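Local structure of enoyl-CoA hydratase/carnithine racemase (Thermus thermophilus JL-18, 6SL9) at residues A[121-126]-A[181-186]; A[23-28]-A[58-63]. The protein probably acts as a crotonase-family isomerase of bacterial phenylacetic acid catabolism, rearranging a ring-epoxidised CoA thioester into oxepin-CoA. All coordinates share one frame; numbering follows the deposited sequence.

Contact 1: residues A[121-126]-A[181-186]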
loop_
_atom_site.group_PDB
_atom_site.type_symbol
_atom_site.label_atom_id
_atom_site.label_comp_id
_atom_site.label_asym_id
_atom_site.label_seq_id
_atom_site.Cartn_x
_atom_site.Cartn_y
_atom_site.Cartn_z
ATOM N N LEU A 121 7.732 11.327 15.156
ATOM C CA LEU A 121 8.334 12.653 14.947
ATOM C C LEU A 121 9.829 12.471 14.805
ATOM O O LEU A 121 10.418 11.557 15.402
ATOM C CB LEU A 121 8.085 13.573 16.153
ATOM C CG LEU A 121 6.660 13.943 16.487
ATOM C CD1 LEU A 121 6.014 12.837 17.282
ATOM C CD2 LEU A 121 6.602 15.202 17.305
ATOM N N ALA A 122 10.449 13.342 14.023
ATOM C CA ALA A 122 11.905 13.346 13.898
ATOM C C ALA A 122 12.438 14.741 14.159
ATOM O O ALA A 122 11.803 15.760 13.754
ATOM C CB ALA A 122 12.308 12.952 12.503
ATOM N N ALA A 123 13.616 14.822 14.771
ATOM C CA ALA A 123 14.394 16.054 14.831
ATOM C C ALA A 123 14.936 16.375 13.460
ATOM O O ALA A 123 15.395 15.489 12.752
ATOM C CB ALA A 123 15.554 15.905 15.776
ATOM N N VAL A 124 15.063 17.659 13.206
ATOM C CA VAL A 124 15.935 18.140 12.122
ATOM C C VAL A 124 17.314 17.546 12.449
ATOM O O VAL A 124 17.811 17.724 13.602
ATOM C CB VAL A 124 15.932 19.684 12.103
ATOM C CG1 VAL A 124 17.025 20.191 11.188
ATOM C CG2 VAL A 124 14.586 20.287 11.719
ATOM N N GLY A 125 17.933 16.935 11.479
ATOM C CA GLY A 125 19.242 16.319 11.664
ATOM C C GLY A 125 19.163 14.844 11.813
ATOM O O GLY A 125 20.204 14.215 11.669
ATOM N N ALA A 126 17.998 14.307 12.205
ATOM C CA ALA A 126 17.869 12.850 12.341
ATOM C C ALA A 126 17.965 12.223 10.950
ATOM O O ALA A 126 17.786 12.907 9.954
ATOM C CB ALA A 126 16.580 12.473 13.028
ATOM N N VAL A 181 10.633 18.456 13.607
ATOM C CA VAL A 181 10.737 19.611 14.505
ATOM C C VAL A 181 12.185 19.850 14.847
ATOM O O VAL A 181 13.005 18.936 14.753
ATOM C CB VAL A 181 9.875 19.460 15.741
ATOM C CG1 VAL A 181 8.437 19.146 15.391
ATOM C CG2 VAL A 181 10.467 18.395 16.549
ATOM N N PRO A 182 12.534 21.110 15.180
ATOM C CA PRO A 182 13.915 21.398 15.556
ATOM C C PRO A 182 14.353 20.471 16.706
ATOM O O PRO A 182 13.541 20.106 17.588
ATOM C CB PRO A 182 13.857 22.849 16.010
ATOM C CG PRO A 182 12.637 23.412 15.358
ATOM C CD PRO A 182 11.654 22.285 15.210
ATOM N N ALA A 183 15.634 20.094 16.718
ATOM C CA ALA A 183 16.186 19.130 17.699
ATOM C C ALA A 183 15.866 19.597 19.120
ATOM O O ALA A 183 15.512 18.770 19.931
ATOM C CB ALA A 183 17.667 19.014 17.506
ATOM N N GLU A 184 15.999 20.891 19.415
ATOM C CA GLU A 184 15.822 21.399 20.807
ATOM C C GLU A 184 14.353 21.316 21.247
ATOM O O GLU A 184 14.089 21.436 22.432
ATOM C CB GLU A 184 16.368 22.812 20.905
ATOM C CG GLU A 184 15.513 23.788 20.127
ATOM C CD GLU A 184 16.182 24.853 19.290
ATOM O OE1 GLU A 184 17.185 25.481 19.799
ATOM O OE2 GLU A 184 15.662 25.087 18.126
ATOM N N LYS A 185 13.410 21.129 20.317
ATOM C CA LYS A 185 11.950 21.096 20.593
ATOM C C LYS A 185 11.356 19.694 20.446
ATOM O O LYS A 185 10.178 19.490 20.757
ATOM C CB LYS A 185 11.262 22.056 19.636
ATOM C CG LYS A 185 11.620 23.527 19.857
ATOM C CD LYS A 185 11.094 24.074 21.147
ATOM C CE LYS A 185 10.995 25.584 21.106
ATOM N NZ LYS A 185 11.659 26.189 22.280
ATOM N N LEU A 186 12.139 18.715 20.000
ATOM C CA LEU A 186 11.574 17.391 19.667
ATOM C C LEU A 186 10.908 16.804 20.908
ATOM O O LEU A 186 9.774 16.333 20.768
ATOM C CB LEU A 186 12.676 16.478 19.134
ATOM C CG LEU A 186 12.226 15.019 18.963
ATOM C CD1 LEU A 186 11.178 14.876 17.881
ATOM C CD2 LEU A 186 13.379 14.108 18.643
#

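Contact 2: residues A[23-28]-A[58-63]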
loop_
_atom_site.group_PDB
_atom_site.type_symbol
_atom_site.label_atom_id
_atom_site.label_comp_id
_atom_site.label_asym_id
_atom_site.label_seq_id
_atom_site.Cartn_x
_atom_site.Cartn_y
_atom_site.Cartn_z
ATOM N N GLU A 23 27.024 5.756 24.145
ATOM C CA GLU A 23 28.435 5.549 23.756
ATOM C C GLU A 23 28.555 4.561 22.600
ATOM O O GLU A 23 29.575 4.560 21.890
ATOM C CB GLU A 23 29.274 5.056 24.949
ATOM C CG GLU A 23 28.908 3.633 25.459
ATOM C CD GLU A 23 27.801 3.345 26.492
ATOM O OE1 GLU A 23 26.856 4.113 26.649
ATOM O OE2 GLU A 23 27.882 2.268 27.124
ATOM N N LYS A 24 27.552 3.731 22.384
ATOM C CA LYS A 24 27.476 2.778 21.248
ATOM C C LYS A 24 26.266 3.110 20.356
ATOM O O LYS A 24 25.757 2.193 19.699
ATOM C CB LYS A 24 27.430 1.350 21.808
ATOM C CG LYS A 24 28.713 0.842 22.449
ATOM C CD LYS A 24 29.742 0.394 21.401
ATOM C CE LYS A 24 31.204 0.580 21.778
ATOM N NZ LYS A 24 31.453 0.361 23.219
ATOM N N LEU A 25 25.821 4.368 20.359
ATOM C CA LEU A 25 24.715 4.805 19.471
ATOM C C LEU A 25 23.478 3.949 19.713
ATOM O O LEU A 25 22.699 3.672 18.801
ATOM C CB LEU A 25 25.164 4.790 18.017
ATOM C CG LEU A 25 26.407 5.605 17.715
ATOM C CD1 LEU A 25 26.751 5.450 16.231
ATOM C CD2 LEU A 25 26.274 7.083 18.144
ATOM N N ASN A 26 23.235 3.618 20.969
ATOM C CA ASN A 26 22.050 2.827 21.366
ATOM C C ASN A 26 21.935 1.553 20.554
ATOM O O ASN A 26 20.804 1.118 20.209
ATOM C CB ASN A 26 20.791 3.688 21.359
ATOM C CG ASN A 26 20.981 4.947 22.173
ATOM O OD1 ASN A 26 21.612 4.920 23.232
ATOM N ND2 ASN A 26 20.406 6.041 21.701
ATOM N N ALA A 27 23.058 0.913 20.336
ATOM C CA ALA A 27 23.089 -0.331 19.568
ATOM C C ALA A 27 22.274 -1.385 20.300
ATOM O O ALA A 27 22.333 -1.486 21.527
ATOM C CB ALA A 27 24.502 -0.717 19.333
ATOM N N ILE A 28 21.564 -2.180 19.511
ATOM C CA ILE A 28 20.618 -3.193 20.035
ATOM C C ILE A 28 21.345 -4.488 20.415
ATOM O O ILE A 28 22.140 -5.013 19.634
ATOM C CB ILE A 28 19.486 -3.403 19.024
ATOM C CG1 ILE A 28 18.612 -2.145 18.947
ATOM C CG2 ILE A 28 18.689 -4.661 19.352
ATOM C CD1 ILE A 28 17.728 -2.090 17.729
ATOM N N GLY A 58 21.538 10.601 23.677
ATOM C CA GLY A 58 22.744 10.939 22.924
ATOM C C GLY A 58 22.447 11.318 21.490
ATOM O O GLY A 58 21.313 11.770 21.164
ATOM N N ARG A 59 23.404 11.095 20.608
ATOM C CA ARG A 59 23.254 11.654 19.264
ATOM C C ARG A 59 22.392 10.765 18.371
ATOM O O ARG A 59 21.930 11.252 17.341
ATOM C CB ARG A 59 24.604 11.945 18.620
ATOM C CG ARG A 59 25.337 10.781 17.966
ATOM C CD ARG A 59 26.646 11.234 17.328
ATOM N NE ARG A 59 27.454 10.147 16.781
ATOM C CZ ARG A 59 27.257 9.595 15.578
ATOM N NH1 ARG A 59 26.295 10.055 14.787
ATOM N NH2 ARG A 59 28.017 8.581 15.182
ATOM N N ALA A 60 22.242 9.472 18.682
ATOM C CA ALA A 60 21.462 8.525 17.875
ATOM C C ALA A 60 20.124 8.204 18.507
ATOM O O ALA A 60 19.970 8.223 19.726
ATOM C CB ALA A 60 22.237 7.263 17.717
ATOM N N PHE A 61 19.191 7.825 17.649
ATOM C CA PHE A 61 18.016 7.053 18.099
ATOM C C PHE A 61 18.511 5.622 18.344
ATOM O O PHE A 61 18.580 5.218 19.499
ATOM C CB PHE A 61 16.842 7.128 17.096
ATOM C CG PHE A 61 15.670 6.279 17.524
ATOM C CD1 PHE A 61 14.797 6.738 18.483
ATOM C CD2 PHE A 61 15.474 5.008 17.013
ATOM C CE1 PHE A 61 13.714 5.987 18.878
ATOM C CE2 PHE A 61 14.417 4.237 17.418
ATOM C CZ PHE A 61 13.548 4.727 18.360
ATOM N N SER A 62 18.904 4.907 17.295
ATOM C CA SER A 62 19.657 3.645 17.439
ATOM C C SER A 62 20.288 3.294 16.118
ATOM O O SER A 62 19.614 3.282 15.089
ATOM C CB SER A 62 18.763 2.503 17.863
ATOM O OG SER A 62 19.457 1.270 17.816
ATOM N N ALA A 63 21.557 2.927 16.206
ATOM C CA ALA A 63 22.311 2.442 15.019
ATOM C C ALA A 63 22.034 0.969 14.661
ATOM O O ALA A 63 22.578 0.484 13.680
ATOM C CB ALA A 63 23.800 2.664 15.224
#

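Contact 1: residues A[121-126]-A[181-186]
Two backbone hydrogen bonds set the register of this parallel pairing, in which A123 faces V181. V181 N gives its hydrogen to A122 O at 2.9 Å, and the donor stands nearly along the C=O axis (162°). V124 N returns a bond of 2.9 Å to V181 O, but from 32° above that carbonyl's plane. The same oxygen also receives a CA-H...O contact from A123 CA at 3.2 Å, so V181 O is met twice from the same segment.

The close packing lies where L186, the first residue of helix 186-197, turns back over the strand end. With CG anti to its backbone N (chi1 171°), L186 lays both methyls against the strand: CD1 lies 3.8 Å from L121 CB, while CD2 lies 4.0 Å from A123 CB. A101 also touches the L186 side chain. The A123 methyl meets A183 as well, 3.8 Å from CB to the A183 CA.

The other end is looser and exposed. V124 lays CG2 3.7 Å from V181 O and only brushes P182, just as a type II turn from A123 to A126, with G125 at positive phi, carries the chain away. Since 119-123 also bonds to 98-102 on its other side, the arrangement is the parallel edge of the crotonase-fold sheet, 179-181 being its outermost strand in this chain.

Contact 2: residues A[23-28]-A[58-63]
Two loops that follow strands 14-19 and 51-56 meet at the backbone where 23-28 lies against 58-63, a position consistent with the loops that line the acyl-CoA site in crotonase relatives. L25 and N26 both have positive phi, a tight bend that presents successive carbonyls to the other loop. L25 O accepts A63 N at 2.9 Å, nearly along its C=O axis, and takes a CA-H...O contact from S62 CA. N26 O is met by S62 OG at 2.8 Å, the hydroxyl donating from 48° above the carbonyl plane; the S62 chi1 of 172° places OG anti to the backbone N, and OG also forms a hydrogen bond with G64 N.

The N26 amide crosses in the reverse sense. Its ND2 donates to F61 O at 3.0 Å, with the acceptor close to the amide plane. A57 O takes a further bond from ND2 and R21 N donates to OD1, so both ends of this buried amide are held and its rotation is fixed.

L25 carries the apolar part: its CB lies 3.8 Å from both A60 CB and A63 CB. Farther out, CD2 sits 3.3 Å above one face of the R59 guanidinium, offset toward its rim, as the L25 and R59 side chains cross obliquely. CD1 reaches R59 NH2 at 3.5 Å.

Around the contact, S62 pairs through its backbone with strand 105-107, F61 packs on A106 and on A114 of helix 109-115, and I28 leans on A109 and L113 of that same helix.

How the contacts relate
From the N terminus, the chain leaves strand 14-19, makes the bend at 23-28, runs through helix 30-45 and strand 51-56, and closes contact 2 on reaching 58-63. Contact 1 opens only later, at the end of strand 119-123, and closes after 54 further residues, nearly half of them helical, at 181-186. The two loops are therefore in series, neither nested nor crossed. Their centres lie 16 Å apart and their nearest atoms about 7 Å, without touching. N103 lies between them: its ND2 hydrogen-bonds A60 O of contact 2, and L186 of contact 1 packs on it. Contact 2 joins loops following two neighbouring strands of the six-stranded sheet; contact 1 fastens that sheet's last strand.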